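Local coordinates for protein peptidyl-prolyl cis-trans isomerase (Hirschia baltica, PDB 5EX2) that probably speeds the cis-trans isomerisation of peptide bonds before proline as a periplasmic folding helper of the cyclophilin family, at residues I37-E42 and A49-V54; D78-A81 and E86-L89. All coordinates share one frame; numbering follows the deposited sequence.

How the contacts relate
Helix 45-57 is one half of contact 1 and a neighbour of contact 2, and the two differ in depth. Contact 1 (37-42 with 49-54) is partly buried and sets the end of barrel strand 33-39 against the helix, pairing aliphatic packing with an arginine whose polar end bonds to backbone and side-chain oxygens nearby. Contact 2 (78-81 with 86-89), about 18 Å away between centres, lies at the surface, where the short helix 79-83 meets the loop that follows it through aliphatic side chains, a proline ring and one carboxylate. The two touch, so the helix has a part in both: Leu39 packs on Ile51 and Arg52, Ile79 and Leu89 on Val54.

Contact 1: residues I37-E42 and A49-V54; sequences IELAPE and AQIRKV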
loop_
_atom_site.group_PDB
_atom_site.type_symbol
_atom_site.label_atom_id
_atom_site.label_comp_id
_atom_site.label_asym_id
_atom_site.label_seq_id
_atom_site.Cartn_x
_atom_site.Cartn_y
_atom_site.Cartn_z
ATOM N N ILE A 37 -5.857 -1.873 -4.486
ATOM C CA ILE A 37 -4.820 -1.924 -3.464
ATOM C C ILE A 37 -4.086 -3.257 -3.544
ATOM O O ILE A 37 -4.720 -4.319 -3.555
ATOM C CB ILE A 37 -5.423 -1.755 -2.062
ATOM C CG1 ILE A 37 -6.048 -0.371 -1.942
ATOM C CG2 ILE A 37 -4.352 -1.958 -0.982
ATOM C CD1 ILE A 37 -6.935 -0.195 -0.731
ATOM N N GLU A 38 -2.760 -3.210 -3.605
ATOM C CA GLU A 38 -1.958 -4.415 -3.444
ATOM C C GLU A 38 -1.564 -4.562 -1.980
ATOM O O GLU A 38 -0.978 -3.665 -1.381
ATOM C CB GLU A 38 -0.695 -4.430 -4.330
ATOM C CG GLU A 38 -0.035 -5.804 -4.276
ATOM C CD GLU A 38 1.248 -5.946 -5.070
ATOM O OE1 GLU A 38 1.759 -4.951 -5.617
ATOM O OE2 GLU A 38 1.742 -7.091 -5.125
ATOM N N LEU A 39 -1.873 -5.724 -1.428
ATOM C CA LEU A 39 -1.475 -6.085 -0.080
ATOM C C LEU A 39 0.000 -6.460 -0.041
ATOM O O LEU A 39 0.538 -7.015 -1.008
ATOM C CB LEU A 39 -2.295 -7.263 0.415
ATOM C CG LEU A 39 -3.796 -7.055 0.338
ATOM C CD1 LEU A 39 -4.539 -8.344 0.688
ATOM C CD2 LEU A 39 -4.213 -5.901 1.253
ATOM N N ALA A 40 0.649 -6.197 1.090
ATOM C CA ALA A 40 2.071 -6.449 1.265
ATOM C C ALA A 40 2.328 -7.425 2.414
ATOM O O ALA A 40 2.664 -7.001 3.527
ATOM C CB ALA A 40 2.792 -5.142 1.522
ATOM N N PRO A 41 2.180 -8.731 2.158
ATOM C CA PRO A 41 2.255 -9.701 3.255
ATOM C C PRO A 41 3.620 -9.770 3.922
ATOM O O PRO A 41 3.700 -10.107 5.104
ATOM C CB PRO A 41 1.944 -11.043 2.586
ATOM C CG PRO A 41 1.413 -10.746 1.255
ATOM C CD PRO A 41 1.755 -9.345 0.886
ATOM N N GLU A 42 4.679 -9.446 3.195
ATOM C CA GLU A 42 6.010 -9.526 3.764
ATOM C C GLU A 42 6.263 -8.346 4.716
ATOM O O GLU A 42 7.153 -8.408 5.562
ATOM C CB GLU A 42 7.046 -9.572 2.633
ATOM C CG GLU A 42 6.866 -10.806 1.737
ATOM C CD GLU A 42 7.892 -10.916 0.621
ATOM O OE1 GLU A 42 7.669 -10.308 -0.448
ATOM O OE2 GLU A 42 8.905 -11.625 0.800
ATOM N N ALA A 49 -3.725 -10.412 6.541
ATOM C CA ALA A 49 -4.716 -11.444 6.818
ATOM C C ALA A 49 -6.000 -10.800 7.348
ATOM O O ALA A 49 -7.109 -11.200 6.994
ATOM C CB ALA A 49 -4.184 -12.462 7.804
ATOM N N GLN A 50 -5.854 -9.807 8.214
ATOM C CA GLN A 50 -7.014 -9.095 8.754
ATOM C C GLN A 50 -7.832 -8.437 7.659
ATOM O O GLN A 50 -9.062 -8.530 7.644
ATOM C CB GLN A 50 -6.554 -8.054 9.764
ATOM C CG GLN A 50 -7.666 -7.239 10.422
ATOM C CD GLN A 50 -8.319 -7.938 11.600
ATOM O OE1 GLN A 50 -8.056 -9.105 11.880
ATOM N NE2 GLN A 50 -9.161 -7.202 12.318
ATOM N N ILE A 51 -7.174 -7.760 6.728
ATOM C CA ILE A 51 -7.903 -7.067 5.668
ATOM C C ILE A 51 -8.655 -8.072 4.802
ATOM O O ILE A 51 -9.820 -7.867 4.503
ATOM C CB ILE A 51 -6.967 -6.203 4.810
ATOM C CG1 ILE A 51 -6.369 -5.058 5.662
ATOM C CG2 ILE A 51 -7.685 -5.662 3.587
ATOM C CD1 ILE A 51 -7.379 -4.112 6.321
ATOM N N ARG A 52 -8.017 -9.166 4.414
ATOM C CA ARG A 52 -8.743 -10.185 3.650
ATOM C C ARG A 52 -9.980 -10.666 4.394
ATOM O O ARG A 52 -11.060 -10.802 3.813
ATOM C CB ARG A 52 -7.859 -11.391 3.346
ATOM C CG ARG A 52 -6.710 -11.118 2.414
ATOM C CD ARG A 52 -6.193 -12.408 1.801
ATOM N NE ARG A 52 -4.908 -12.190 1.152
ATOM C CZ ARG A 52 -3.733 -12.466 1.699
ATOM N NH1 ARG A 52 -3.647 -13.004 2.912
ATOM N NH2 ARG A 52 -2.631 -12.213 1.016
ATOM N N LYS A 53 -9.816 -10.932 5.677
ATOM C CA LYS A 53 -10.902 -11.396 6.516
ATOM C C LYS A 53 -12.039 -10.384 6.550
ATOM O O LYS A 53 -13.195 -10.744 6.349
ATOM C CB LYS A 53 -10.366 -11.668 7.921
ATOM C CG LYS A 53 -11.393 -12.090 8.945
ATOM C CD LYS A 53 -10.732 -12.279 10.313
ATOM C CE LYS A 53 -11.752 -12.616 11.396
ATOM N NZ LYS A 53 -12.256 -14.011 11.285
ATOM N N VAL A 54 -11.731 -9.119 6.813
ATOM C CA VAL A 54 -12.792 -8.116 6.921
ATOM C C VAL A 54 -13.485 -7.911 5.566
ATOM O O VAL A 54 -14.709 -7.844 5.484
ATOM C CB VAL A 54 -12.239 -6.782 7.476
ATOM C CG1 VAL A 54 -13.324 -5.722 7.537
ATOM C CG2 VAL A 54 -11.661 -6.997 8.864
#
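Ile51 and Arg52, consecutive residues on helix 45-57, both reach Leu39 at the end of barrel strand 33-39. Ile51 comes first along the helix. Its CG2 methyl lies 4.2 Å from Leu39 CD2, one methyl against another with the two side chains slanting past each other. The branch at CB makes this possible: CG2 stands anti to the backbone N and turns to the strand, while CG1, beside that N at chi1 -65°, leads the rest of the chain elsewhere. Trp188 of strand 187-191 touches both Leu39 and Ile51, so the pair belongs to the packing between helix 45-57 and the barrel.

Arg52 meets the other methyl of the same leucine. Its CB sets off neither toward the strand nor away from it, and the extended chain from CG to NE then brings the group to the leucine. The arginine chain passes the leucine tip at a slant, with CG and NE each 3.9 Å from Leu39 CD1. The guanidinium goes on to Pro41, where Arg52 NH2 is 4.3 Å from Pro41 CG. Leu39 and Pro41 approach the planar group obliquely, and neither offers it a hydrogen bond. Its polar partners belong to the chain just before strand 25-30: NE bonds to the Asp23 carbonyl oxygen and NH2 to the Asn24 side-chain oxygen OD1.

Arginine therefore suits a place that is greasy along its length and polar at its end. Leucine, forked at its tip, can give one methyl, CD2, to Ile51 and the other, CD1, to Arg52. No hydrogen bond joins strand end to helix here: van der Waals packing fits the surfaces together, while the bonds from Arg52 to Asp23 and Asn24 probably fix how its guanidinium is turned beside Leu39 and Pro41.

Contact 2: residues D78-A81 and E86-L89; sequences DIAA and EPDL
Ile79, Ala80 and Pro87 form the close-packed part of this contact, between the first turn of helix 79-83 and the loop after it. The CG2 methyl of Ile79 sits 3.8 Å from Pro87 CB and equally near Pro87 CG, so the methyl meets the CB–CG bond of the ring. Ala80 closes the other end of the ring, its CB 3.9 Å from Pro87 CD. A residue this small lets the loop come close, with the CA atoms of Ala80 and Glu86 only 4.8 Å apart.

The apolar end is slacker. Because Ile79 CG2 is anti to the backbone N, CG1 stands beside that N (chi1 -68°) and carries CD1 toward Leu89, whose CD2 is 4.3 Å away. A branched isoleucine can thus serve two partners, and its side chain also touches Val54 of helix 45-57 and Leu59. On the solvent side Glu86 starts away from the helix but folds back through a bend at chi2 (-62°), laying its carboxylate by the alanine methyl, with OE2 3.6 Å from Ala80 CB. This is van der Waals contact without a hydrogen bond. Asp78 OD1 lies 6.4 Å from Glu86 OE1, a spacing at which like charges would be expected to repel mildly.

Replacing Pro87 with a glycine would probably open a gap beside Ile79 CG2 and Ala80 CB and leave the loop backbone freer to turn. Proline suits the site because its ring supplies apolar carbons to both residues while restricting its own phi. With no hydrogen bond across the two segments, the loop is probably held to the helix start by shape and apolar burial, the charged group remaining at the solvent side.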
loop_
_atom_site.group_PDB
_atom_site.type_symbol
_atom_site.label_atom_id
_atom_site.label_comp_id
_atom_site.label_asym_id
_atom_site.label_seq_id
_atom_site.Cartn_x
_atom_site.Cartn_y
_atom_site.Cartn_z
ATOM N N ASP A 78 -14.895 2.324 9.457
ATOM C CA ASP A 78 -15.494 2.213 10.779
ATOM C C ASP A 78 -16.793 1.446 10.636
ATOM O O ASP A 78 -17.856 2.032 10.429
ATOM C CB ASP A 78 -15.722 3.591 11.388
ATOM C CG ASP A 78 -16.223 3.528 12.816
ATOM O OD1 ASP A 78 -16.378 2.407 13.363
ATOM O OD2 ASP A 78 -16.465 4.610 13.387
ATOM N N ILE A 79 -16.689 0.130 10.736
ATOM C CA ILE A 79 -17.820 -0.745 10.474
ATOM C C ILE A 79 -18.956 -0.492 11.454
ATOM O O ILE A 79 -20.123 -0.421 11.048
ATOM C CB ILE A 79 -17.376 -2.221 10.529
ATOM C CG1 ILE A 79 -16.452 -2.509 9.349
ATOM C CG2 ILE A 79 -18.584 -3.164 10.542
ATOM C CD1 ILE A 79 -15.782 -3.829 9.418
ATOM N N ALA A 80 -18.644 -0.318 12.732
ATOM C CA ALA A 80 -19.700 -0.153 13.724
ATOM C C ALA A 80 -20.602 1.035 13.406
ATOM O O ALA A 80 -21.817 0.976 13.601
ATOM C CB ALA A 80 -19.098 0.008 15.106
ATOM N N ALA A 81 -20.015 2.099 12.874
ATOM C CA ALA A 81 -20.760 3.327 12.638
ATOM C C ALA A 81 -21.893 3.142 11.628
ATOM O O ALA A 81 -22.947 3.786 11.753
ATOM C CB ALA A 81 -19.830 4.415 12.180
ATOM N N GLU A 86 -21.589 -3.275 17.069
ATOM C CA GLU A 86 -20.179 -3.595 17.058
ATOM C C GLU A 86 -20.003 -4.875 16.255
ATOM O O GLU A 86 -20.708 -5.858 16.491
ATOM C CB GLU A 86 -19.643 -3.749 18.478
ATOM C CG GLU A 86 -19.633 -2.440 19.258
ATOM C CD GLU A 86 -18.726 -1.397 18.626
ATOM O OE1 GLU A 86 -17.696 -1.786 18.029
ATOM O OE2 GLU A 86 -19.053 -0.192 18.715
ATOM N N PRO A 87 -19.072 -4.870 15.300
ATOM C CA PRO A 87 -18.905 -6.101 14.535
ATOM C C PRO A 87 -18.205 -7.178 15.333
ATOM O O PRO A 87 -17.472 -6.891 16.284
ATOM C CB PRO A 87 -18.053 -5.664 13.354
ATOM C CG PRO A 87 -17.249 -4.526 13.876
ATOM C CD PRO A 87 -18.167 -3.806 14.836
ATOM N N ASP A 88 -18.431 -8.419 14.931
ATOM C CA ASP A 88 -17.691 -9.540 15.470
ATOM C C ASP A 88 -16.285 -9.574 14.865
ATOM O O ASP A 88 -16.033 -10.251 13.863
ATOM C CB ASP A 88 -18.428 -10.840 15.184
ATOM C CG ASP A 88 -17.683 -12.052 15.688
ATOM O OD1 ASP A 88 -16.726 -11.889 16.484
ATOM O OD2 ASP A 88 -18.055 -13.176 15.291
ATOM N N LEU A 89 -15.368 -8.824 15.464
ATOM C CA LEU A 89 -14.062 -8.622 14.859
ATOM C C LEU A 89 -13.059 -8.272 15.945
ATOM O O LEU A 89 -13.338 -7.410 16.778
ATOM C CB LEU A 89 -14.142 -7.514 13.813
ATOM C CG LEU A 89 -12.896 -7.246 12.990
ATOM C CD1 LEU A 89 -12.501 -8.477 12.193
ATOM C CD2 LEU A 89 -13.192 -6.077 12.076
#